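Local coordinates for protein thermospermine synthase (Medicago truncatula, PDB 6BQ5) that probably catalyses the transfer of an aminopropyl group from decarboxylated S-adenosylmethionine to spermidine, giving thermospermine and methylthioadenosine, at residues Gln55-Ala60 / Glu135-Phe140; Val105-Gly110 / Val179-Asp184; Val128-Ile133 / Leu157-Asn162. All coordinates share one frame; numbering follows the deposited sequence. Where two conformers were deposited one is given.

Interaction 1 of 3, residues Gln55-Ala60 / Glu135-Phe140; sequences QYQDIA and EEVVEF. With MTA (5'-deoxy-5'-methylthioadenosine), chain D.
Ile59 and Phe140 meet through side chains that both swing away from their own backbone nitrogens: CG2 of Ile59 and CG of Phe140 (chi1 -174°) each lie opposite the N of their residue. The methyl is thereby set over the middle of the phenyl ring, 3.3 Å from Ile59 CG2 to the ring centroid of Phe140 and only 8° off the normal, a nearly ideal CH-pi contact. The other branch of Ile59, with CG1 beside its backbone N, reaches along the first turn of helix 135-144, where CD1 lies 3.8 Å from Glu136 O and 4.1 Å from Val137 CG2. With an alanine in place of Phe140, the Ile59 methyl would probably lose the aromatic face it rests on and a gap would open between strand 58-64 and the helix.

Gln57 makes the second half of the contact. Its chain bends at chi2 and crosses the Val137 side chain at about a right angle, placing NE2 3.3 Å from Val137 CG2. The same nitrogen donates to O2' of methylthioadenosine (NE2 to O2' 3.1 Å, 154° at the hydrogen), and it is also hydrogen-bonded to Asp134 OD2, so the amide is gripped from the protein as well as by the ribose. The other methyl of Val137, CG1, lies 3.6 Å from O3' of the ligand.

No hydrogen bond joins the two segments directly. Between residues 55-60 and 135-140 the packing is therefore largely apolar, while Gln57 NE2 is shared between the ribose O2' and Asp134, a polar link that ties nucleoside binding to the junction between the N-terminal antiparallel sheet and the catalytic domain.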
loop_
_atom_site.group_PDB
_atom_site.type_symbol
_atom_site.label_atom_id
_atom_site.label_comp_id
_atom_site.label_asym_id
_atom_site.label_seq_id
_atom_site.Cartn_x
_atom_site.Cartn_y
_atom_site.Cartn_z
ATOM N N GLN A 55 4.537 -0.282 30.909
ATOM C CA GLN A 55 5.654 -1.212 31.011
ATOM C C GLN A 55 5.467 -2.465 30.161
ATOM O O GLN A 55 6.437 -3.083 29.780
ATOM C CB GLN A 55 5.766 -1.588 32.492
ATOM C CG GLN A 55 6.695 -2.706 32.915
ATOM C CD GLN A 55 6.488 -3.068 34.388
ATOM O OE1 GLN A 55 5.852 -2.330 35.161
ATOM N NE2 GLN A 55 7.009 -4.215 34.777
ATOM N N TYR A 56 4.219 -2.884 29.935
ATOM C CA TYR A 56 3.948 -4.137 29.239
ATOM C C TYR A 56 3.695 -3.947 27.748
ATOM O O TYR A 56 4.041 -4.845 27.002
ATOM C CB TYR A 56 2.783 -4.880 29.889
ATOM C CG TYR A 56 2.954 -5.085 31.388
ATOM C CD1 TYR A 56 3.723 -6.150 31.889
ATOM C CD2 TYR A 56 2.357 -4.213 32.312
ATOM C CE1 TYR A 56 3.876 -6.347 33.265
ATOM C CE2 TYR A 56 2.521 -4.388 33.699
ATOM C CZ TYR A 56 3.282 -5.456 34.170
ATOM O OH TYR A 56 3.446 -5.658 35.537
ATOM N N GLN A 57 3.096 -2.813 27.322
ATOM C CA GLN A 57 2.723 -2.631 25.926
ATOM C C GLN A 57 2.297 -1.202 25.546
ATOM O O GLN A 57 1.918 -0.374 26.386
ATOM C CB GLN A 57 1.616 -3.662 25.520
ATOM C CG GLN A 57 0.299 -3.509 26.276
ATOM C CD GLN A 57 -0.290 -4.837 26.769
ATOM O OE1 GLN A 57 -0.337 -5.835 26.023
ATOM N NE2 GLN A 57 -0.753 -4.847 28.033
ATOM N N ASP A 58 2.421 -0.921 24.259
ATOM C CA ASP A 58 1.829 0.258 23.652
ATOM C C ASP A 58 0.377 -0.039 23.344
ATOM O O ASP A 58 0.004 -1.206 23.044
ATOM C CB ASP A 58 2.568 0.611 22.348
ATOM C CG ASP A 58 3.912 1.224 22.576
ATOM O OD1 ASP A 58 4.067 2.034 23.512
ATOM O OD2 ASP A 58 4.837 0.961 21.764
ATOM N N ILE A 59 -0.425 1.014 23.392
ATOM C CA ILE A 59 -1.886 0.938 23.274
ATOM C C ILE A 59 -2.394 1.947 22.266
ATOM O O ILE A 59 -1.990 3.098 22.313
ATOM C CB ILE A 59 -2.576 1.296 24.603
ATOM C CG1 ILE A 59 -2.091 0.360 25.727
ATOM C CG2 ILE A 59 -4.109 1.161 24.473
ATOM C CD1 ILE A 59 -2.503 0.815 27.122
ATOM N N ALA A 60 -3.299 1.530 21.379
ATOM C CA ALA A 60 -3.929 2.455 20.464
ATOM C C ALA A 60 -5.346 2.056 20.156
ATOM O O ALA A 60 -5.675 0.827 20.142
ATOM C CB ALA A 60 -3.099 2.551 19.193
ATOM N N GLU A 135 -2.776 -2.285 34.273
ATOM C CA GLU A 135 -3.761 -1.243 34.608
ATOM C C GLU A 135 -4.000 -0.216 33.503
ATOM O O GLU A 135 -5.120 0.270 33.348
ATOM C CB GLU A 135 -3.312 -0.521 35.878
ATOM C CG GLU A 135 -4.341 0.371 36.528
ATOM C CD GLU A 135 -3.786 0.904 37.837
ATOM O OE1 GLU A 135 -4.429 0.707 38.875
ATOM O OE2 GLU A 135 -2.668 1.469 37.819
ATOM N N GLU A 136 -2.956 0.140 32.750
ATOM C CA GLU A 136 -3.137 1.063 31.624
ATOM C C GLU A 136 -4.129 0.545 30.580
ATOM O O GLU A 136 -4.927 1.315 30.043
ATOM C CB GLU A 136 -1.805 1.407 30.938
ATOM C CG GLU A 136 -0.812 2.061 31.883
ATOM C CD GLU A 136 -1.356 3.325 32.475
ATOM O OE1 GLU A 136 -1.859 4.157 31.701
ATOM O OE2 GLU A 136 -1.295 3.482 33.713
ATOM N N VAL A 137 -4.078 -0.756 30.316
ATOM C CA VAL A 137 -5.058 -1.397 29.389
ATOM C C VAL A 137 -6.454 -1.257 29.972
ATOM O O VAL A 137 -7.371 -0.797 29.287
ATOM C CB VAL A 137 -4.742 -2.870 29.139
ATOM C CG1 VAL A 137 -5.899 -3.560 28.435
ATOM C CG2 VAL A 137 -3.476 -2.993 28.319
ATOM N N VAL A 138 -6.597 -1.604 31.253
ATOM C CA VAL A 138 -7.895 -1.524 31.920
ATOM C C VAL A 138 -8.483 -0.105 31.827
ATOM O O VAL A 138 -9.651 0.084 31.450
ATOM C CB VAL A 138 -7.814 -1.953 33.427
ATOM C CG1 VAL A 138 -9.123 -1.665 34.153
ATOM C CG2 VAL A 138 -7.418 -3.428 33.578
ATOM N N GLU A 139 -7.678 0.878 32.209
ATOM C CA GLU A 139 -8.149 2.263 32.272
ATOM C C GLU A 139 -8.374 2.828 30.905
ATOM O O GLU A 139 -9.317 3.578 30.697
ATOM C CB GLU A 139 -7.150 3.166 33.050
ATOM C CG GLU A 139 -7.240 3.028 34.564
ATOM C CD GLU A 139 -8.644 3.273 35.086
ATOM O OE1 GLU A 139 -9.351 4.142 34.520
ATOM O OE2 GLU A 139 -9.051 2.578 36.037
ATOM N N PHE A 140 -7.502 2.478 29.972
ATOM C CA PHE A 140 -7.694 2.890 28.584
ATOM C C PHE A 140 -9.050 2.414 28.076
ATOM O O PHE A 140 -9.803 3.204 27.495
ATOM C CB PHE A 140 -6.545 2.404 27.699
ATOM C CG PHE A 140 -6.589 2.906 26.286
ATOM C CD1 PHE A 140 -7.280 2.192 25.297
ATOM C CD2 PHE A 140 -5.891 4.062 25.908
ATOM C CE1 PHE A 140 -7.284 2.625 23.974
ATOM C CE2 PHE A 140 -5.912 4.507 24.593
ATOM C CZ PHE A 140 -6.587 3.783 23.603
HETATM C CS MTA D . -3.174 -9.017 24.445
HETATM S "S5'" MTA D . -2.822 -9.895 25.915
HETATM C "C5'" MTA D . -4.446 -9.900 26.594
HETATM C "C4'" MTA D . -4.427 -9.304 27.996
HETATM O "O4'" MTA D . -3.635 -10.102 28.859
HETATM C "C2'" MTA D . -2.632 -8.002 28.962
HETATM O "O2'" MTA D . -2.511 -6.814 29.744
HETATM C "C3'" MTA D . -3.826 -7.896 28.045
HETATM O "O3'" MTA D . -4.833 -6.996 28.486
HETATM C "C1'" MTA D . -2.986 -9.217 29.788
HETATM N N9 MTA D . -1.914 -10.045 30.357
HETATM C C8 MTA D . -0.752 -10.410 29.805
HETATM N N7 MTA D . -0.075 -11.244 30.638
HETATM C C5 MTA D . -0.844 -11.410 31.729
HETATM C C6 MTA D . -0.713 -12.132 32.993
HETATM N N6 MTA D . 0.381 -12.886 33.238
HETATM N N1 MTA D . -1.743 -12.052 33.856
HETATM C C2 MTA D . -2.841 -11.299 33.608
HETATM N N3 MTA D . -3.021 -10.597 32.475
HETATM C C4 MTA D . -2.044 -10.617 31.542
#

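Interaction 2 of 3, residues Val105-Gly110 / Val179-Asp184; sequences VFIMGG and VGDLAD. With MTA (5'-deoxy-5'-methylthioadenosine), chain D.
Met108 and Leu182 cross at a slant, the bent end of the methionine bringing CE to 4.0 Å from Leu182 CD1. The bend, at chi3 (-62°), also lays the Met108 methyl over the neighbouring strand, 3.6 Å from Gly180 CA, where a glycine leaves little more than the room required. Leu182 turns its other methyl to the ligand: CD2 lies 3.4 Å from C4 of methylthioadenosine, so the leucine is wedged between the strand and the adenine.

The side chains of Ile107 and Asp181 run side by side in the same direction. Strands 104-107 and 175-181 are parallel neighbours held by three backbone hydrogen bonds: Val179 N to Phe106 O, Met108 N to Val179 O at 2.7 Å, and Asp181 N to Met108 O.

Asp181 has CG opposite its backbone N (chi1 -166°), which carries OD2 to 3.5 Å from Gly110 CA. The carboxylate is held by hydrogen bonds from outside the contact, OD2 with Thr115 OG1 and OD1 with Tyr87 OH. A water bridges the segments, accepting from Gly110 N and donating to Asp181 O at 2.8 Å. Gly109, at a positive phi of 92°, has no room for a side chain, since a beta carbon would run into Asp181 O.

A strand that leads into a glycine-rich turn, beside a parallel partner, forms part of the nucleoside-binding C-terminal end of the parallel strands in a Rossmann-like fold of the kind seen in AdoMet-dependent methyltransferases, and Asp181, the predicted proton acceptor, lies near the C-terminal end of the second strand.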
loop_
_atom_site.group_PDB
_atom_site.type_symbol
_atom_site.label_atom_id
_atom_site.label_comp_id
_atom_site.label_asym_id
_atom_site.label_seq_id
_atom_site.Cartn_x
_atom_site.Cartn_y
_atom_site.Cartn_z
ATOM N N VAL A 105 -16.719 -16.516 38.665
ATOM C CA VAL A 105 -15.835 -16.634 37.480
ATOM C C VAL A 105 -14.664 -15.670 37.584
ATOM O O VAL A 105 -14.831 -14.531 38.003
ATOM C CB VAL A 105 -16.564 -16.301 36.167
ATOM C CG1 VAL A 105 -17.080 -14.867 36.192
ATOM C CG2 VAL A 105 -15.627 -16.465 34.967
ATOM N N PHE A 106 -13.489 -16.153 37.191
ATOM C CA PHE A 106 -12.204 -15.442 37.234
ATOM C C PHE A 106 -11.680 -15.350 35.779
ATOM O O PHE A 106 -11.547 -16.375 35.134
ATOM C CB PHE A 106 -11.222 -16.268 38.079
ATOM C CG PHE A 106 -9.860 -15.622 38.290
ATOM C CD1 PHE A 106 -8.826 -15.784 37.375
ATOM C CD2 PHE A 106 -9.614 -14.848 39.414
ATOM C CE1 PHE A 106 -7.585 -15.176 37.587
ATOM C CE2 PHE A 106 -8.363 -14.270 39.641
ATOM C CZ PHE A 106 -7.357 -14.438 38.753
ATOM N N ILE A 107 -11.387 -14.128 35.299
ATOM C CA ILE A 107 -10.871 -13.890 33.962
ATOM C C ILE A 107 -9.356 -13.663 34.113
ATOM O O ILE A 107 -8.933 -12.759 34.807
ATOM C CB ILE A 107 -11.490 -12.635 33.261
ATOM C CG1 ILE A 107 -13.023 -12.633 33.256
ATOM C CG2 ILE A 107 -10.975 -12.517 31.801
ATOM C CD1 ILE A 107 -13.634 -11.276 32.971
ATOM N N MET A 108 -8.555 -14.496 33.453
ATOM C CA MET A 108 -7.123 -14.209 33.255
ATOM C C MET A 108 -6.961 -13.279 32.031
ATOM O O MET A 108 -7.132 -13.698 30.839
ATOM C CB MET A 108 -6.274 -15.485 33.079
ATOM C CG MET A 108 -6.619 -16.616 34.055
ATOM S SD MET A 108 -5.467 -18.001 33.999
ATOM C CE MET A 108 -5.697 -18.548 32.305
ATOM N N GLY A 109 -6.604 -12.037 32.339
ATOM C CA GLY A 109 -6.528 -10.951 31.371
ATOM C C GLY A 109 -7.859 -10.228 31.330
ATOM O O GLY A 109 -8.454 -9.940 32.372
ATOM N N GLY A 110 -8.362 -9.988 30.126
ATOM C CA GLY A 110 -9.659 -9.320 29.991
ATOM C C GLY A 110 -9.710 -7.848 30.309
ATOM O O GLY A 110 -10.818 -7.272 30.460
ATOM N N VAL A 179 -11.599 -18.335 32.958
ATOM C CA VAL A 179 -11.490 -17.926 31.570
ATOM C C VAL A 179 -10.090 -17.370 31.249
ATOM O O VAL A 179 -9.659 -16.385 31.840
ATOM C CB VAL A 179 -12.527 -16.845 31.235
ATOM C CG1 VAL A 179 -12.439 -16.433 29.764
ATOM C CG2 VAL A 179 -13.925 -17.355 31.562
ATOM N N GLY A 180 -9.405 -18.037 30.326
ATOM C CA GLY A 180 -8.134 -17.562 29.773
ATOM C C GLY A 180 -8.343 -16.640 28.593
ATOM O O GLY A 180 -8.753 -17.095 27.508
ATOM N N ASP A 181 -8.042 -15.354 28.783
ATOM C CA ASP A 181 -8.200 -14.319 27.746
ATOM C C ASP A 181 -6.854 -13.634 27.538
ATOM O O ASP A 181 -6.771 -12.399 27.409
ATOM C CB ASP A 181 -9.288 -13.352 28.179
ATOM C CG ASP A 181 -9.810 -12.413 27.080
ATOM O OD1 ASP A 181 -9.504 -12.611 25.868
ATOM O OD2 ASP A 181 -10.585 -11.488 27.453
ATOM N N LEU A 182 -5.809 -14.452 27.449
ATOM C CA LEU A 182 -4.438 -13.968 27.313
ATOM C C LEU A 182 -3.944 -13.994 25.873
ATOM O O LEU A 182 -4.653 -14.451 24.946
ATOM C CB LEU A 182 -3.518 -14.820 28.189
ATOM C CG LEU A 182 -3.805 -14.820 29.681
ATOM C CD1 LEU A 182 -3.240 -16.048 30.401
ATOM C CD2 LEU A 182 -3.332 -13.564 30.360
ATOM N N ALA A 183 -2.709 -13.500 25.676
ATOM C CA ALA A 183 -1.963 -13.703 24.479
ATOM C C ALA A 183 -1.578 -15.177 24.307
ATOM O O ALA A 183 -1.591 -15.963 25.229
ATOM C CB ALA A 183 -0.699 -12.807 24.416
ATOM N N ASP A 184 -1.284 -15.509 23.084
ATOM C CA ASP A 184 -0.745 -16.829 22.701
ATOM C C ASP A 184 0.539 -17.208 23.468
ATOM O O ASP A 184 1.366 -16.349 23.692
ATOM C CB ASP A 184 -0.425 -16.855 21.219
ATOM C CG ASP A 184 -1.643 -17.025 20.333
ATOM O OD1 ASP A 184 -2.756 -17.162 20.858
ATOM O OD2 ASP A 184 -1.467 -17.043 19.098
HETATM C CS MTA D . -3.174 -9.017 24.445
HETATM S "S5'" MTA D . -2.822 -9.895 25.915
HETATM C "C5'" MTA D . -4.446 -9.900 26.594
HETATM C "C4'" MTA D . -4.427 -9.304 27.996
HETATM O "O4'" MTA D . -3.635 -10.102 28.859
HETATM C "C2'" MTA D . -2.632 -8.002 28.962
HETATM O "O2'" MTA D . -2.511 -6.814 29.744
HETATM C "C3'" MTA D . -3.826 -7.896 28.045
HETATM O "O3'" MTA D . -4.833 -6.996 28.486
HETATM C "C1'" MTA D . -2.986 -9.217 29.788
HETATM N N9 MTA D . -1.914 -10.045 30.357
HETATM C C8 MTA D . -0.752 -10.410 29.805
HETATM N N7 MTA D . -0.075 -11.244 30.638
HETATM C C5 MTA D . -0.844 -11.410 31.729
HETATM C C6 MTA D . -0.713 -12.132 32.993
HETATM N N6 MTA D . 0.381 -12.886 33.238
HETATM N N1 MTA D . -1.743 -12.052 33.856
HETATM C C2 MTA D . -2.841 -11.299 33.608
HETATM N N3 MTA D . -3.021 -10.597 32.475
HETATM C C4 MTA D . -2.044 -10.617 31.542
HETATM O O HOH W 1 -7.881 -9.862 27.102
#

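Interaction 3 of 3, residues Val128-Ile133 / Leu157-Asn162; sequences VVMCDI and LEVVIN. With MTA (5'-deoxy-5'-methylthioadenosine), chain D.
Met130, Leu157 and Asn162 lose the most surface where strands 127-132 and 157-161 lie parallel, the latter at the outer edge of the sheet. Leu157 turns its CD1 methyl into the neighbouring strand, 3.6 Å from Val128 CG1, and their side chains run at a slant to each other. That methyl also approaches CB of Met130, whose SD sits beside the CG2 of Val159, so Val128, Leu157, Met130 and Val159 make an apolar patch on one face of the sheet. On the opposite face Val129 CG1 packs at 4.1 Å from Val160 CG2.

Met130 is also central to the backbone pairing: its N donates to Glu158 O and its O accepts from Val160 N at 2.8 Å, a bond almost straight at the hydrogen (179°) though the donor stands tilted from the carbonyl plane. Toward the C-terminal end the pairing weakens. Asp132 N to Val160 O and Asn162 N to Asp132 O are both weak bonds.

Asn162 meets Cys131, whose SG lies 3.5 Å from Asn162 O and 3.9 Å from Asn162 CB. Asn162 ND2 is hydrogen-bonded to Glu167 OE1, which ties the end of the edge strand to helix 164-169.

Asp132 has CG opposite its backbone N (chi1 -160°), sending the carboxylate to the ribose. Both oxygens are used: OD1 accepts from O2' and OD2 from O3' of methylthioadenosine, each at 2.6 Å. OD1 also takes Asp134 N and OD2 takes Gly111 N, so two backbone amides fix the rotation of the carboxylate. Ile133 CG2 lies 3.4 Å from C4 of the adenine.

The acid that grips both ribose hydroxyls is thus preset by backbone donors, which probably stabilise its negative charge, while backbone pairing, with apolar packing on both faces, holds the strand that bears it.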
loop_
_atom_site.group_PDB
_atom_site.type_symbol
_atom_site.label_atom_id
_atom_site.label_comp_id
_atom_site.label_asym_id
_atom_site.label_seq_id
_atom_site.Cartn_x
_atom_site.Cartn_y
_atom_site.Cartn_z
ATOM N N VAL A 128 -17.657 -11.587 39.128
ATOM C CA VAL A 128 -16.693 -11.684 38.038
ATOM C C VAL A 128 -15.399 -11.008 38.479
ATOM O O VAL A 128 -15.375 -9.788 38.729
ATOM C CB VAL A 128 -17.224 -11.008 36.756
ATOM C CG1 VAL A 128 -16.143 -10.967 35.651
ATOM C CG2 VAL A 128 -18.484 -11.711 36.266
ATOM N N VAL A 129 -14.331 -11.783 38.618
ATOM C CA VAL A 129 -13.000 -11.204 38.874
ATOM C C VAL A 129 -12.269 -11.032 37.529
ATOM O O VAL A 129 -12.034 -12.036 36.846
ATOM C CB VAL A 129 -12.176 -12.111 39.828
ATOM C CG1 VAL A 129 -10.741 -11.594 40.016
ATOM C CG2 VAL A 129 -12.892 -12.223 41.176
ATOM N N MET A 130 -11.932 -9.789 37.129
ATOM C CA MET A 130 -11.055 -9.546 35.949
ATOM C C MET A 130 -9.677 -9.240 36.508
ATOM O O MET A 130 -9.498 -8.201 37.125
ATOM C CB MET A 130 -11.551 -8.370 35.104
ATOM C CG MET A 130 -10.595 -7.825 34.022
ATOM S SD MET A 130 -10.960 -6.094 33.671
ATOM C CE MET A 130 -12.601 -6.313 33.015
ATOM N N CYS A 131 -8.754 -10.176 36.344
ATOM C CA CYS A 131 -7.368 -10.039 36.744
ATOM C C CYS A 131 -6.464 -9.811 35.522
ATOM O O CYS A 131 -6.064 -10.775 34.846
ATOM C CB CYS A 131 -6.917 -11.277 37.499
ATOM S SG CYS A 131 -5.247 -11.157 38.172
ATOM N N ASP A 132 -6.190 -8.536 35.232
ATOM C CA ASP A 132 -5.270 -8.134 34.146
ATOM C C ASP A 132 -3.998 -7.519 34.735
ATOM O O ASP A 132 -4.065 -6.722 35.659
ATOM C CB ASP A 132 -5.934 -7.116 33.226
ATOM C CG ASP A 132 -5.254 -7.027 31.867
ATOM O OD1 ASP A 132 -4.058 -6.609 31.808
ATOM O OD2 ASP A 132 -5.904 -7.416 30.857
ATOM N N ILE A 133 -2.859 -7.900 34.183
ATOM C CA ILE A 133 -1.561 -7.417 34.653
ATOM C C ILE A 133 -1.323 -5.935 34.369
ATOM O O ILE A 133 -0.548 -5.305 35.048
ATOM C CB ILE A 133 -0.419 -8.271 34.061
ATOM C CG1 ILE A 133 0.848 -8.180 34.902
ATOM C CG2 ILE A 133 -0.164 -7.950 32.593
ATOM C CD1 ILE A 133 1.869 -9.213 34.473
ATOM N N LEU A 157 -18.742 -6.953 39.114
ATOM C CA LEU A 157 -17.398 -6.972 38.543
ATOM C C LEU A 157 -16.382 -6.453 39.524
ATOM O O LEU A 157 -16.487 -5.303 40.001
ATOM C CB LEU A 157 -17.308 -6.147 37.243
ATOM C CG LEU A 157 -15.888 -6.090 36.661
ATOM C CD1 LEU A 157 -15.589 -7.478 36.095
ATOM C CD2 LEU A 157 -15.703 -5.013 35.628
ATOM N N GLU A 158 -15.361 -7.259 39.778
ATOM C CA GLU A 158 -14.209 -6.795 40.556
ATOM C C GLU A 158 -12.946 -6.806 39.685
ATOM O O GLU A 158 -12.590 -7.845 39.135
ATOM C CB GLU A 158 -14.030 -7.682 41.784
ATOM C CG GLU A 158 -12.594 -7.748 42.290
ATOM C CD GLU A 158 -12.467 -8.308 43.681
ATOM O OE1 GLU A 158 -13.357 -9.102 44.099
ATOM O OE2 GLU A 158 -11.473 -7.935 44.363
ATOM N N VAL A 159 -12.271 -5.660 39.588
ATOM C CA VAL A 159 -11.024 -5.529 38.842
ATOM C C VAL A 159 -9.818 -5.711 39.781
ATOM O O VAL A 159 -9.694 -5.014 40.792
ATOM C CB VAL A 159 -10.925 -4.148 38.114
ATOM C CG1 VAL A 159 -9.613 -4.006 37.348
ATOM C CG2 VAL A 159 -12.105 -3.945 37.162
ATOM N N VAL A 160 -8.916 -6.617 39.412
ATOM C CA VAL A 160 -7.663 -6.835 40.112
ATOM C C VAL A 160 -6.532 -6.634 39.112
ATOM O O VAL A 160 -6.541 -7.237 38.009
ATOM C CB VAL A 160 -7.582 -8.255 40.688
ATOM C CG1 VAL A 160 -6.238 -8.513 41.363
ATOM C CG2 VAL A 160 -8.726 -8.467 41.670
ATOM N N ILE A 161 -5.573 -5.784 39.497
ATOM C CA ILE A 161 -4.387 -5.538 38.682
ATOM C C ILE A 161 -3.244 -6.426 39.156
ATOM O O ILE A 161 -2.538 -6.096 40.093
ATOM C CB ILE A 161 -3.981 -4.051 38.704
ATOM C CG1 ILE A 161 -5.167 -3.175 38.262
ATOM C CG2 ILE A 161 -2.747 -3.818 37.827
ATOM C CD1 ILE A 161 -5.768 -3.570 36.907
ATOM N N ASN A 162 -3.059 -7.562 38.504
ATOM C CA ASN A 162 -1.988 -8.488 38.861
ATOM C C ASN A 162 -1.666 -9.491 37.751
ATOM O O ASN A 162 -2.437 -9.642 36.805
ATOM C CB ASN A 162 -2.398 -9.248 40.127
ATOM C CG ASN A 162 -1.228 -9.874 40.851
ATOM O OD1 ASN A 162 -0.057 -9.726 40.470
ATOM N ND2 ASN A 162 -1.546 -10.598 41.889
HETATM C CS MTA D . -3.174 -9.017 24.445
HETATM S "S5'" MTA D . -2.822 -9.895 25.915
HETATM C "C5'" MTA D . -4.446 -9.900 26.594
HETATM C "C4'" MTA D . -4.427 -9.304 27.996
HETATM O "O4'" MTA D . -3.635 -10.102 28.859
HETATM C "C2'" MTA D . -2.632 -8.002 28.962
HETATM O "O2'" MTA D . -2.511 -6.814 29.744
HETATM C "C3'" MTA D . -3.826 -7.896 28.045
HETATM O "O3'" MTA D . -4.833 -6.996 28.486
HETATM C "C1'" MTA D . -2.986 -9.217 29.788
HETATM N N9 MTA D . -1.914 -10.045 30.357
HETATM C C8 MTA D . -0.752 -10.410 29.805
HETATM N N7 MTA D . -0.075 -11.244 30.638
HETATM C C5 MTA D . -0.844 -11.410 31.729
HETATM C C6 MTA D . -0.713 -12.132 32.993
HETATM N N6 MTA D . 0.381 -12.886 33.238
HETATM N N1 MTA D . -1.743 -12.052 33.856
HETATM C C2 MTA D . -2.841 -11.299 33.608
HETATM N N3 MTA D . -3.021 -10.597 32.475
HETATM C C4 MTA D . -2.044 -10.617 31.542
#

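How the interactions relate
The three contacts surround one methylthioadenosine. Interactions 2 and 3 share the mixed sheet of the catalytic domain, where strands 104-107 and 127-132 are neighbours; their centres are about 10 Å apart, and interaction 3 is nested inside the chain loop closed by interaction 2. Interaction 1 lies about 14 Å from interaction 3 and about 16 Å from interaction 2, centre to centre. It brings strand 58-64 of the N-terminal antiparallel sheet onto helix 135-144, which directly follows strand 127-132, and its segments alternate with those of both others along the chain. The nucleoside pocket is therefore assembled from two domains, the C-terminal strand ends of the mixed sheet and the start of strand 58-64 meeting around the ligand.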